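Putative DNA-binding protein (Ralstonia eutropha, PDB 3HWU) is of unknown function but carries a trimeric PCC (DUF296) domain, and its name suggests that it may bind DNA. Local coordinates at residues A[17-22]-A[118-123]; A[47-52]-A[111-116]; A[70-75]-A[94-99]; A[81-86]-A[126-131]; A[90-95]-A[106-111]. All blocks are in the same frame, centred on the assembly; numbering follows the deposited sequence. Where two conformers were deposited one is given.

Overall arrangement
All five contacts involve one antiparallel sheet. Contact 1 pairs strands 14-20 and 117-125; contact 2, with centres about 11 Å away, joins the corner between strands 40-49 and 51-58 to strand 103-114. Contacts 3 and 5 follow the consecutive strands 72-84, 87-97 and 103-114 and share Gly94 and Thr95. Along the chain, contacts 2, 3 and 5 are nested inside the loop closed by contact 1, whereas contact 4 crosses it. Contact 4 bridges a loop, 126-131, to the far end of strand 72-84, its centre about 29 Å from that of contact 3. Every contact has neighbours in another subunit, and Glu119, Arg131 and His91 link contacts 1, 4 and 5 across the trimer.

Contact 1: A[17-22]-A[118-123]; sequences MVLRHG and CEITVT
Met17 and Ile120 lie side by side and point the same way from adjacent strands, with Met17 SE 4.1 Å from Ile120 CD1. Met17 is a selenomethionine, and in the conformer given its CG stands anti to the backbone N (chi1 176°). Leu19 reaches the same methyl from another direction: the two side chains cross obliquely, and Leu19 CD1 touches Ile120 CD1 at 3.8 Å. In this conformer Ile120 CD1 thus touches selenium and leucine methyl, both to one side of it. Beside them Leu19 and Cys118 meet near their roots, CB to CB 4.2 Å. Helix 25-35 covers this apolar face, laying Val25 on Leu19 and Ile120 and Leu32 on Met17.

Val18 and Glu119 form the non-hydrogen-bonded pair between and turn to the other face. The carboxylate of Glu119 reaches into the second subunit, where it meets Ser80, His91 and Arg131 of that chain, a salt bridge in the last case.

Between the strands the backbones bond twice at each flanking pair. Met17 N reaches Ile120 O at 2.8 Å in a nearly straight bond (170°), and Ile120 N answers to Met17 O. Leu19 N to Cys118 O is equally short, while Cys118 N sits above the carbonyl plane of Leu19 O. This is regular antiparallel sheet with one face under a helix and the other at a subunit interface of the PCC-domain trimer.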
# COMPACT_ATOMS: atom_id res chain seq x y z
N MSE A 17 -8.57 5.81 -10.81
CA MSE A 17 -7.96 6.59 -11.88
C MSE A 17 -6.94 5.71 -12.64
O MSE A 17 -6.17 4.97 -12.01
CB MSE A 17 -7.30 7.82 -11.25
CG MSE A 17 -6.51 8.73 -12.15
SE MSE A 17 -6.01 10.41 -11.27
CE MSE A 17 -7.20 11.35 -12.27
N VAL A 18 -6.95 5.79 -13.98
CA VAL A 18 -5.97 5.10 -14.81
C VAL A 18 -5.30 6.17 -15.68
O VAL A 18 -5.88 6.68 -16.63
CB VAL A 18 -6.54 3.94 -15.68
CG1 VAL A 18 -5.41 3.32 -16.53
CG2 VAL A 18 -7.22 2.89 -14.81
N LEU A 19 -4.08 6.53 -15.30
CA LEU A 19 -3.27 7.49 -16.01
C LEU A 19 -2.43 6.76 -17.06
O LEU A 19 -2.19 5.57 -16.97
CB LEU A 19 -2.42 8.31 -15.05
CG LEU A 19 -3.18 9.04 -13.94
CD1 LEU A 19 -2.16 9.83 -13.07
CD2 LEU A 19 -4.23 10.01 -14.49
N ARG A 20 -2.05 7.51 -18.08
CA ARG A 20 -1.48 6.99 -19.30
C ARG A 20 -0.14 7.64 -19.61
O ARG A 20 0.28 8.57 -18.95
CB ARG A 20 -2.50 7.22 -20.43
CG ARG A 20 -3.88 6.73 -20.11
CD ARG A 20 -3.89 5.23 -20.08
NE ARG A 20 -3.64 4.74 -21.41
CZ ARG A 20 -4.60 4.54 -22.30
NH1 ARG A 20 -5.87 4.76 -21.97
NH2 ARG A 20 -4.27 4.13 -23.49
N HIS A 21 0.54 7.11 -20.62
CA HIS A 21 1.86 7.58 -21.03
C HIS A 21 1.95 9.10 -21.02
O HIS A 21 1.12 9.80 -21.63
CB HIS A 21 2.07 7.05 -22.46
CG HIS A 21 3.42 7.29 -23.06
ND1 HIS A 21 4.55 7.64 -22.34
CD2 HIS A 21 3.84 7.13 -24.34
CE1 HIS A 21 5.58 7.75 -23.15
NE2 HIS A 21 5.18 7.43 -24.37
N GLY A 22 2.96 9.61 -20.32
CA GLY A 22 3.27 11.02 -20.26
C GLY A 22 2.54 11.78 -19.17
O GLY A 22 2.89 12.92 -18.92
N CYS A 118 -0.70 4.13 -14.83
CA CYS A 118 -0.69 4.24 -13.38
C CYS A 118 -2.13 4.07 -12.90
O CYS A 118 -2.99 4.87 -13.28
CB CYS A 118 -0.06 5.58 -12.93
SG CYS A 118 -0.12 5.85 -11.18
N GLU A 119 -2.37 3.05 -12.08
CA GLU A 119 -3.67 2.76 -11.48
C GLU A 119 -3.68 3.36 -10.09
O GLU A 119 -2.77 3.09 -9.31
CB GLU A 119 -3.92 1.26 -11.39
CG GLU A 119 -3.92 0.54 -12.73
CD GLU A 119 -3.98 -0.97 -12.62
OE1 GLU A 119 -4.14 -1.49 -11.51
OE2 GLU A 119 -3.89 -1.62 -13.68
N ILE A 120 -4.69 4.18 -9.77
CA ILE A 120 -4.76 4.86 -8.48
C ILE A 120 -6.14 4.65 -7.89
O ILE A 120 -7.16 5.03 -8.50
CB ILE A 120 -4.46 6.38 -8.57
CG1 ILE A 120 -3.18 6.66 -9.36
CG2 ILE A 120 -4.37 6.96 -7.14
CD1 ILE A 120 -2.98 8.14 -9.73
N THR A 121 -6.17 4.12 -6.66
CA THR A 121 -7.42 3.84 -5.94
C THR A 121 -7.61 4.94 -4.88
O THR A 121 -6.77 5.03 -3.97
CB THR A 121 -7.30 2.46 -5.26
OG1 THR A 121 -7.06 1.52 -6.30
CG2 THR A 121 -8.54 2.15 -4.45
N VAL A 122 -8.65 5.77 -5.03
CA VAL A 122 -8.84 6.95 -4.20
C VAL A 122 -10.08 6.74 -3.32
O VAL A 122 -11.18 6.41 -3.82
CB VAL A 122 -9.05 8.20 -5.08
CG1 VAL A 122 -9.21 9.47 -4.20
CG2 VAL A 122 -7.91 8.40 -6.10
N THR A 123 -9.91 6.87 -2.01
CA THR A 123 -11.00 6.76 -1.02
C THR A 123 -11.32 8.18 -0.54
O THR A 123 -10.47 8.83 0.05
CB THR A 123 -10.58 5.90 0.14
OG1 THR A 123 -10.16 4.63 -0.37
CG2 THR A 123 -11.71 5.70 1.14

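Contact 2: A[47-52]-A[111-116]; sequences GFMSEA and LTVGTG
Ser50 and Glu51 are both set opposite Thr112, so the backbone register slips by one residue where segment 47-52 turns its corner at Ser50, and strands 47-49 and 111-114 run at 105° to each other. Thr112 N bonds Glu51 O at 2.9 Å, Gly114 N bonds Phe48 O in a nearly straight line (171°), and Ser50 N makes a weak bond to Thr112 O.

On the buried side the selenium of Met49 meets the isobutyl group of Leu111, SE to CD1 3.8 Å. The chain of Met49 is bent at chi2 (-59°), which turns SE back over the Thr112 carbonyl. Next to it Ala52 CB rests on Leu111 CB at 4.0 Å. Phe48 and Thr115 point the same way, side by side: Thr115 N lies at the ring edge and Thr115 OG1 comes within 3.7 Å of Phe48 CE2. A water joins the segments, donating to Val113 O at 2.9 Å and also bonding Ser50 OG. Ser50 CB packs against Gly114 CA at 3.7 Å. Helix 25-35 covers Met49, Leu111 and Val113 with Val25. The arrangement is a classic beta bulge at a sheet corner, with an inverse gamma turn centred on Thr115 in the partner segment.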
# COMPACT_ATOMS: atom_id res chain seq x y z
N GLY A 47 2.29 1.58 -10.99
CA GLY A 47 2.43 1.90 -12.42
C GLY A 47 3.86 1.81 -12.88
O GLY A 47 4.68 1.26 -12.17
N PHE A 48 4.15 2.35 -14.05
CA PHE A 48 5.49 2.37 -14.64
C PHE A 48 5.80 3.80 -15.01
O PHE A 48 5.01 4.43 -15.72
CB PHE A 48 5.59 1.50 -15.89
CG PHE A 48 6.96 1.44 -16.48
CD1 PHE A 48 7.94 0.73 -15.85
CD2 PHE A 48 7.24 2.15 -17.59
CE1 PHE A 48 9.23 0.70 -16.38
CE2 PHE A 48 8.51 2.12 -18.15
CZ PHE A 48 9.48 1.44 -17.54
N MSE A 49 6.92 4.30 -14.49
CA MSE A 49 7.29 5.72 -14.59
C MSE A 49 8.50 5.97 -15.48
O MSE A 49 9.54 5.34 -15.31
CB MSE A 49 7.61 6.25 -13.21
CG MSE A 49 6.47 6.10 -12.19
SE MSE A 49 4.86 7.01 -12.71
CE MSE A 49 3.65 5.76 -11.91
N SER A 50 8.40 6.90 -16.41
CA SER A 50 9.60 7.36 -17.11
C SER A 50 10.54 8.13 -16.17
O SER A 50 11.76 8.06 -16.31
CB SER A 50 9.23 8.23 -18.29
OG SER A 50 8.38 9.29 -17.92
N GLU A 51 9.97 8.83 -15.20
CA GLU A 51 10.80 9.40 -14.16
C GLU A 51 10.00 9.54 -12.89
O GLU A 51 8.80 9.77 -12.93
CB GLU A 51 11.39 10.72 -14.57
CG GLU A 51 10.39 11.68 -15.02
CD GLU A 51 11.01 13.02 -15.39
OE1 GLU A 51 11.22 13.85 -14.49
OE2 GLU A 51 11.28 13.21 -16.59
N ALA A 52 10.71 9.37 -11.78
CA ALA A 52 10.17 9.53 -10.45
C ALA A 52 11.24 10.25 -9.65
O ALA A 52 12.36 9.77 -9.53
CB ALA A 52 9.81 8.19 -9.83
N LEU A 111 6.38 12.73 -10.50
CA LEU A 111 6.57 11.53 -11.27
C LEU A 111 5.67 11.55 -12.49
O LEU A 111 4.59 12.18 -12.47
CB LEU A 111 6.38 10.25 -10.43
CG LEU A 111 4.99 9.94 -9.88
CD1 LEU A 111 4.98 8.56 -9.19
CD2 LEU A 111 4.45 10.99 -8.89
N THR A 112 6.19 10.91 -13.54
CA THR A 112 5.60 10.92 -14.86
C THR A 112 5.47 9.49 -15.37
O THR A 112 6.44 8.74 -15.36
CB THR A 112 6.45 11.74 -15.86
OG1 THR A 112 6.60 13.07 -15.36
CG2 THR A 112 5.81 11.78 -17.23
N VAL A 113 4.27 9.13 -15.84
CA VAL A 113 4.02 7.80 -16.38
C VAL A 113 4.86 7.60 -17.65
O VAL A 113 4.89 8.49 -18.53
CB VAL A 113 2.54 7.60 -16.72
CG1 VAL A 113 2.24 6.23 -17.31
CG2 VAL A 113 1.66 7.87 -15.46
N GLY A 114 5.48 6.43 -17.75
CA GLY A 114 6.28 6.07 -18.90
C GLY A 114 5.52 5.25 -19.90
O GLY A 114 4.32 5.47 -20.14
N THR A 115 6.20 4.29 -20.49
CA THR A 115 5.52 3.43 -21.46
C THR A 115 4.71 2.35 -20.70
O THR A 115 5.09 1.19 -20.56
CB THR A 115 6.48 2.86 -22.44
OG1 THR A 115 7.44 2.14 -21.72
CG2 THR A 115 7.18 3.96 -23.28
N GLY A 116 3.59 2.79 -20.16
CA GLY A 116 2.80 1.99 -19.23
C GLY A 116 1.60 2.80 -18.81
O GLY A 116 1.10 3.64 -19.58
O HOH W 1 6.71 9.57 -20.48
O HOH W 2 8.13 13.84 -13.19

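Contact 3: A[70-75]-A[94-99]; sequences RNVEMA and GTVTDG
The open end of the beta hairpin made by strands 72-84 and 87-97 is joined here, with Glu73 and Thr97 as its hydrogen-bonded antiparallel pair. Thr97 N donates to Glu73 O at 2.8 Å, in the carbonyl plane. In return Glu73 N bonds Thr97 O at 2.9 Å, approaching nearly along the C=O axis but with a bent N-H (132°). Glu73 O also takes a CA-H contact from Val96 CA at 3.1 Å. One step further Ala75 N makes only a weak bond to Thr95 O.

The apolar part of the contact is a pair of valines. Val72 CG2 sits 3.7 Å from Val96 CB, and the same methyl is nearly as close to Val96 CG1. Val72 CG2 stands between its own N and carbonyl carbon, the torsion that turns it to this partner, while Val72 CB rests on Thr97 O at 3.4 Å. Met74 pairs with Val96 on that face; its CG is anti to the backbone N (chi1 -173°), and the selenium beyond leads away to Met49 and Leu111.

On the other face Glu73 CB lies 3.8 Å from Thr97 OG1, whose hydroxyl bonds Gly105 O of the second subunit. Met74 O bonds His93 ND1 of that subunit, and the Thr95 side chains of neighbouring subunits pack together. The contact thus does two jobs: valine methyls and selenium pack within the subunit, while the Thr97 hydroxyl and the Met74 carbonyl bond the second subunit.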
# COMPACT_ATOMS: atom_id res chain seq x y z
N ARG A 70 14.78 6.84 -13.38
CA ARG A 70 14.22 6.76 -14.71
C ARG A 70 13.79 5.35 -15.08
O ARG A 70 14.50 4.40 -14.78
CB ARG A 70 15.23 7.28 -15.78
CG ARG A 70 15.68 8.69 -15.48
CD ARG A 70 16.70 9.16 -16.50
NE ARG A 70 17.17 10.51 -16.23
CZ ARG A 70 16.45 11.58 -16.52
NH1 ARG A 70 15.24 11.46 -17.03
NH2 ARG A 70 16.95 12.80 -16.32
N ASN A 71 12.69 5.24 -15.82
CA ASN A 71 12.21 3.96 -16.36
C ASN A 71 12.14 2.87 -15.28
O ASN A 71 12.83 1.84 -15.30
CB ASN A 71 13.02 3.56 -17.58
CG ASN A 71 12.71 4.45 -18.79
OD1 ASN A 71 11.65 5.02 -18.89
ND2 ASN A 71 13.64 4.55 -19.71
N VAL A 72 11.28 3.13 -14.30
CA VAL A 72 11.13 2.30 -13.12
C VAL A 72 9.70 1.84 -12.91
O VAL A 72 8.74 2.56 -13.20
CB VAL A 72 11.61 2.99 -11.82
CG1 VAL A 72 13.13 3.08 -11.78
CG2 VAL A 72 10.95 4.34 -11.62
N GLU A 73 9.54 0.61 -12.44
CA GLU A 73 8.25 0.14 -11.93
C GLU A 73 7.99 0.79 -10.58
O GLU A 73 8.89 0.85 -9.75
CB GLU A 73 8.24 -1.38 -11.78
CG GLU A 73 8.22 -2.15 -13.13
CD GLU A 73 6.88 -2.11 -13.86
OE1 GLU A 73 5.99 -1.35 -13.47
OE2 GLU A 73 6.73 -2.87 -14.85
N MSE A 74 6.80 1.30 -10.37
CA MSE A 74 6.38 1.79 -9.09
C MSE A 74 5.58 0.72 -8.36
O MSE A 74 4.45 0.39 -8.71
CB MSE A 74 5.55 3.05 -9.22
CG MSE A 74 5.24 3.67 -7.88
SE MSE A 74 4.42 5.37 -7.93
CE MSE A 74 2.60 4.73 -8.52
N ALA A 75 6.29 0.07 -7.44
CA ALA A 75 5.74 -1.06 -6.71
C ALA A 75 4.58 -0.68 -5.79
O ALA A 75 3.68 -1.45 -5.55
CB ALA A 75 6.88 -1.78 -5.90
N GLY A 94 6.37 6.80 -2.40
CA GLY A 94 6.43 5.71 -3.33
C GLY A 94 7.64 4.83 -3.16
O GLY A 94 8.62 5.24 -2.56
N THR A 95 7.57 3.66 -3.78
CA THR A 95 8.60 2.65 -3.82
C THR A 95 8.75 2.26 -5.31
O THR A 95 7.76 1.88 -5.94
CB THR A 95 8.15 1.38 -3.01
OG1 THR A 95 7.74 1.77 -1.67
CG2 THR A 95 9.19 0.34 -2.98
N VAL A 96 9.96 2.38 -5.86
CA VAL A 96 10.27 2.10 -7.27
C VAL A 96 11.38 1.07 -7.37
O VAL A 96 12.22 0.97 -6.47
CB VAL A 96 10.61 3.37 -8.09
CG1 VAL A 96 9.40 4.33 -8.16
CG2 VAL A 96 11.84 4.12 -7.55
N THR A 97 11.37 0.32 -8.46
CA THR A 97 12.37 -0.70 -8.70
C THR A 97 12.72 -0.70 -10.20
O THR A 97 11.90 -0.30 -11.05
CB THR A 97 11.85 -2.11 -8.32
OG1 THR A 97 10.74 -2.46 -9.15
CG2 THR A 97 11.43 -2.19 -6.83
N ASP A 98 13.91 -1.19 -10.52
CA ASP A 98 14.37 -1.23 -11.90
C ASP A 98 14.75 -2.65 -12.28
O ASP A 98 14.29 -3.62 -11.69
CB ASP A 98 15.55 -0.27 -12.11
CG ASP A 98 16.80 -0.70 -11.36
OD1 ASP A 98 16.75 -1.72 -10.64
OD2 ASP A 98 17.82 0.05 -11.45
N GLY A 99 15.59 -2.80 -13.31
CA GLY A 99 15.98 -4.13 -13.75
C GLY A 99 16.90 -4.88 -12.80
O GLY A 99 17.15 -6.05 -13.03

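Contact 4: A[81-86]-A[126-131]; sequences IAWKEG and PQRLDR
Arg128 lays its guanidinium flat on the indole of Trp83, the planes 10° apart and the centres 3.4 Å from each other. Arg128 NH1 stands over the middle of the ring system, 3.2 Å from Trp83 CD2, while CZ lies above the five-membered ring in a cation-pi contact. The methylene before it joins in, CD making a CH-pi contact with the five-membered ring. Arg128 CG is anti to the backbone N, and the bend at chi2 (78°) brings CD toward the indole. The two side chains cross at about a right angle. At the ring edge, in its plane, Leu129 O comes within 3.5 Å of Trp83 CD1; the indole NE1 bonds Ile38 O.

The backbones meet through a single bridge between Trp83 and Asp130. Arg131 N gives a good bond to Trp83 O at 2.9 Å (159°), and Asp130 CA adds a CA-H contact to that oxygen. Trp83 N to Leu129 O is weak. One water accepts from Arg128 NH2 at 2.9 Å and donates to Gly86 O, tying the arginine tip to the turn after the strand.

Arg131 sets one face of its guanidinium over Ala82 CB, with NH2 3.8 Å away. Arg131 NH2 bonds Ser80 OG and Ser89 O, and NH1 forms a salt bridge to Glu119 of the third subunit. The whole is a cation-pi stack combined with an isolated beta bridge, pinning the loop after strand 117-125 to the end of strand 72-84.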
# COMPACT_ATOMS: atom_id res chain seq x y z
N ILE A 81 -4.91 13.26 -0.24
CA ILE A 81 -5.35 14.54 -0.83
C ILE A 81 -5.94 15.41 0.26
O ILE A 81 -6.83 14.98 1.00
CB ILE A 81 -6.43 14.33 -1.90
CG1 ILE A 81 -5.92 13.38 -3.01
CG2 ILE A 81 -6.88 15.65 -2.53
CD1 ILE A 81 -6.94 13.08 -4.15
N ALA A 82 -5.42 16.63 0.36
CA ALA A 82 -5.97 17.65 1.23
C ALA A 82 -5.69 19.00 0.55
O ALA A 82 -5.46 19.05 -0.65
CB ALA A 82 -5.42 17.54 2.66
N TRP A 83 -5.80 20.07 1.32
CA TRP A 83 -5.75 21.44 0.80
C TRP A 83 -4.79 22.30 1.59
O TRP A 83 -4.57 22.05 2.77
CB TRP A 83 -7.16 22.06 0.80
CG TRP A 83 -8.07 21.23 -0.04
CD1 TRP A 83 -8.75 20.10 0.35
CD2 TRP A 83 -8.35 21.40 -1.45
NE1 TRP A 83 -9.39 19.57 -0.72
CE2 TRP A 83 -9.19 20.35 -1.83
CE3 TRP A 83 -8.01 22.37 -2.39
CZ2 TRP A 83 -9.68 20.22 -3.11
CZ3 TRP A 83 -8.50 22.24 -3.67
CH2 TRP A 83 -9.34 21.19 -4.02
N LYS A 84 -4.21 23.30 0.94
CA LYS A 84 -3.43 24.28 1.66
C LYS A 84 -3.53 25.59 0.89
O LYS A 84 -3.25 25.67 -0.31
CB LYS A 84 -1.97 23.83 1.81
CG LYS A 84 -1.14 24.83 2.63
CD LYS A 84 0.17 24.27 3.07
CE LYS A 84 1.00 25.34 3.88
NZ LYS A 84 2.43 24.99 4.10
N GLU A 85 -3.99 26.62 1.59
CA GLU A 85 -4.13 27.97 0.97
C GLU A 85 -4.97 27.90 -0.28
O GLU A 85 -4.65 28.53 -1.31
CB GLU A 85 -2.74 28.54 0.71
CG GLU A 85 -2.10 28.92 2.01
CD GLU A 85 -0.60 28.95 1.99
OE1 GLU A 85 0.03 28.96 0.89
OE2 GLU A 85 -0.04 28.98 3.11
N GLY A 86 -6.03 27.10 -0.21
CA GLY A 86 -6.98 27.01 -1.29
C GLY A 86 -6.63 26.12 -2.47
O GLY A 86 -7.41 26.01 -3.43
N PRO A 126 -15.85 12.93 3.47
CA PRO A 126 -16.70 14.14 3.37
C PRO A 126 -16.13 15.41 3.99
O PRO A 126 -16.61 16.50 3.66
CB PRO A 126 -17.99 13.71 4.09
CG PRO A 126 -17.56 12.69 5.06
CD PRO A 126 -16.44 11.92 4.34
N GLN A 127 -15.13 15.27 4.83
CA GLN A 127 -14.54 16.39 5.56
C GLN A 127 -13.47 17.11 4.76
O GLN A 127 -12.51 16.51 4.28
CB GLN A 127 -13.89 15.88 6.86
CG GLN A 127 -14.81 15.10 7.82
CD GLN A 127 -14.75 13.61 7.65
OE1 GLN A 127 -14.50 13.10 6.57
NE2 GLN A 127 -15.01 12.88 8.75
N ARG A 128 -13.61 18.43 4.61
CA ARG A 128 -12.61 19.27 3.99
C ARG A 128 -11.45 19.43 4.96
O ARG A 128 -11.62 20.00 6.05
CB ARG A 128 -13.24 20.63 3.59
CG ARG A 128 -12.29 21.72 3.06
CD ARG A 128 -11.87 21.54 1.64
NE ARG A 128 -11.00 22.70 1.37
CZ ARG A 128 -10.71 23.17 0.18
NH1 ARG A 128 -11.24 22.64 -0.89
NH2 ARG A 128 -9.89 24.22 0.08
N LEU A 129 -10.25 18.97 4.55
CA LEU A 129 -9.09 19.02 5.42
C LEU A 129 -7.99 19.89 4.84
O LEU A 129 -7.70 19.83 3.64
CB LEU A 129 -8.53 17.62 5.69
CG LEU A 129 -9.43 16.56 6.29
CD1 LEU A 129 -8.63 15.23 6.48
CD2 LEU A 129 -10.09 17.06 7.57
N ASP A 130 -7.37 20.73 5.69
CA ASP A 130 -6.16 21.44 5.29
C ASP A 130 -4.93 20.84 5.97
O ASP A 130 -5.02 20.16 7.00
CB ASP A 130 -6.24 22.94 5.60
CG ASP A 130 -7.10 23.69 4.61
OD1 ASP A 130 -8.29 23.28 4.44
OD2 ASP A 130 -6.56 24.67 4.00
N ARG A 131 -3.80 21.07 5.34
CA ARG A 131 -2.51 20.82 5.93
C ARG A 131 -2.01 22.13 6.49
O ARG A 131 -2.32 23.21 5.95
CB ARG A 131 -1.51 20.38 4.87
CG ARG A 131 -1.82 19.16 4.19
CD ARG A 131 -0.56 18.49 3.43
NE ARG A 131 -1.13 17.58 2.51
CZ ARG A 131 -1.48 16.32 2.81
NH1 ARG A 131 -1.13 15.77 3.97
NH2 ARG A 131 -2.19 15.63 1.95
O HOH W 3 -4.84 26.34 4.26
O HOH W 4 -7.55 25.63 1.80
O HOH W 5 -10.06 25.47 -2.49

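Contact 5: A[90-95]-A[106-111]; sequences IHAHGT and GHLLGL
His93 turns one ring face to the backbone of Gly106 and His107, with His107 N 4.1 Å above the plane and offset toward the rim. The His107 ring has a water over one face, again toward the rim, and stacks with Phe64. With His107 CG anti to the backbone N (chi1 177°), its contacts with the other two histidines are rim to rim: the His93 plane is turned 60° from it and the His91 plane 42°. His93 NE2 comes within 4.0 Å of His107 ND1, and His91 CD2 lies 4.1 Å from His107 CE1. On the third subunit, Glu119 holds His91 ND1 and the Met74 carbonyl holds His93 ND1, which would fix how both rings are rotated. The three histidines point donor atoms toward a common spot, consistent with a metal site left empty in this model, though this is unconfirmed.

In the backbone, Gly94 and Gly106 bond each other in both directions, Gly94 N to Gly106 O at 2.9 Å, and Leu108 N bonds Ala92 O at 2.9 Å. The water over the His107 face joins Ala92 N to Leu108 O. On the opposite face of the strands Leu108 CD1 touches Ala92 CB at 4.0 Å. Leu108 then meets Met77 of strand 72-84 and Phe54 of strand 51-58, while helix 25-35 lays Leu26 on Ala92, so the hairpin of strands 87-97 and 103-114 lies between this helix and the third subunit.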
# COMPACT_ATOMS: atom_id res chain seq x y z
N ILE A 90 -1.13 17.51 -2.23
CA ILE A 90 -0.98 16.05 -2.32
C ILE A 90 0.26 15.67 -1.50
O ILE A 90 1.34 16.26 -1.62
CB ILE A 90 -0.81 15.58 -3.80
CG1 ILE A 90 -1.89 16.08 -4.73
CG2 ILE A 90 -0.75 14.07 -3.92
CD1 ILE A 90 -3.30 15.76 -4.34
N HIS A 91 0.14 14.65 -0.68
CA HIS A 91 1.22 14.11 0.13
C HIS A 91 1.34 12.67 -0.29
O HIS A 91 0.44 11.86 -0.03
CB HIS A 91 0.90 14.19 1.61
CG HIS A 91 1.98 13.70 2.49
ND1 HIS A 91 1.79 13.37 3.82
CD2 HIS A 91 3.29 13.48 2.23
CE1 HIS A 91 2.95 13.01 4.34
NE2 HIS A 91 3.87 13.07 3.39
N ALA A 92 2.42 12.32 -0.98
CA ALA A 92 2.55 10.99 -1.52
C ALA A 92 3.97 10.45 -1.27
O ALA A 92 4.95 11.18 -1.43
CB ALA A 92 2.25 10.96 -3.04
N HIS A 93 4.03 9.16 -0.99
CA HIS A 93 5.28 8.41 -0.93
C HIS A 93 5.21 7.30 -1.99
O HIS A 93 4.12 6.83 -2.37
CB HIS A 93 5.52 7.79 0.45
CG HIS A 93 5.78 8.78 1.54
ND1 HIS A 93 6.17 8.39 2.80
CD2 HIS A 93 5.73 10.13 1.59
CE1 HIS A 93 6.41 9.45 3.54
NE2 HIS A 93 6.17 10.53 2.82
N GLY A 94 6.37 6.80 -2.40
CA GLY A 94 6.43 5.71 -3.33
C GLY A 94 7.64 4.83 -3.16
O GLY A 94 8.62 5.24 -2.56
N THR A 95 7.57 3.66 -3.78
CA THR A 95 8.60 2.65 -3.82
C THR A 95 8.75 2.26 -5.31
O THR A 95 7.76 1.88 -5.94
CB THR A 95 8.15 1.38 -3.01
OG1 THR A 95 7.74 1.77 -1.67
CG2 THR A 95 9.19 0.34 -2.98
N GLY A 106 10.65 6.91 -1.18
CA GLY A 106 10.41 7.86 -0.11
C GLY A 106 9.37 8.87 -0.49
O GLY A 106 8.35 8.53 -1.13
N HIS A 107 9.58 10.10 -0.04
CA HIS A 107 8.66 11.22 -0.30
C HIS A 107 8.75 11.65 -1.76
O HIS A 107 9.83 12.02 -2.23
CB HIS A 107 9.06 12.37 0.63
CG HIS A 107 8.28 13.62 0.45
ND1 HIS A 107 7.35 14.04 1.37
CD2 HIS A 107 8.34 14.57 -0.50
CE1 HIS A 107 6.82 15.18 0.95
NE2 HIS A 107 7.39 15.52 -0.20
N LEU A 108 7.62 11.62 -2.47
CA LEU A 108 7.56 12.00 -3.86
C LEU A 108 7.49 13.51 -4.04
O LEU A 108 6.64 14.18 -3.45
CB LEU A 108 6.36 11.35 -4.57
CG LEU A 108 6.53 9.88 -4.92
CD1 LEU A 108 5.15 9.22 -5.13
CD2 LEU A 108 7.43 9.72 -6.20
N LEU A 109 8.35 14.02 -4.92
CA LEU A 109 8.24 15.41 -5.41
C LEU A 109 7.52 15.46 -6.73
O LEU A 109 6.85 16.44 -7.02
CB LEU A 109 9.62 16.03 -5.54
CG LEU A 109 10.41 16.13 -4.22
CD1 LEU A 109 11.82 16.69 -4.48
CD2 LEU A 109 9.66 16.96 -3.18
N GLY A 110 7.62 14.44 -7.56
CA GLY A 110 6.94 14.42 -8.86
C GLY A 110 7.25 13.11 -9.57
O GLY A 110 8.22 12.43 -9.24
N LEU A 111 6.38 12.73 -10.50
CA LEU A 111 6.57 11.53 -11.27
C LEU A 111 5.67 11.55 -12.49
O LEU A 111 4.59 12.18 -12.47
CB LEU A 111 6.38 10.25 -10.43
CG LEU A 111 4.99 9.94 -9.88
CD1 LEU A 111 4.98 8.56 -9.19
CD2 LEU A 111 4.45 10.99 -8.89
O HOH W 6 4.31 14.32 -1.70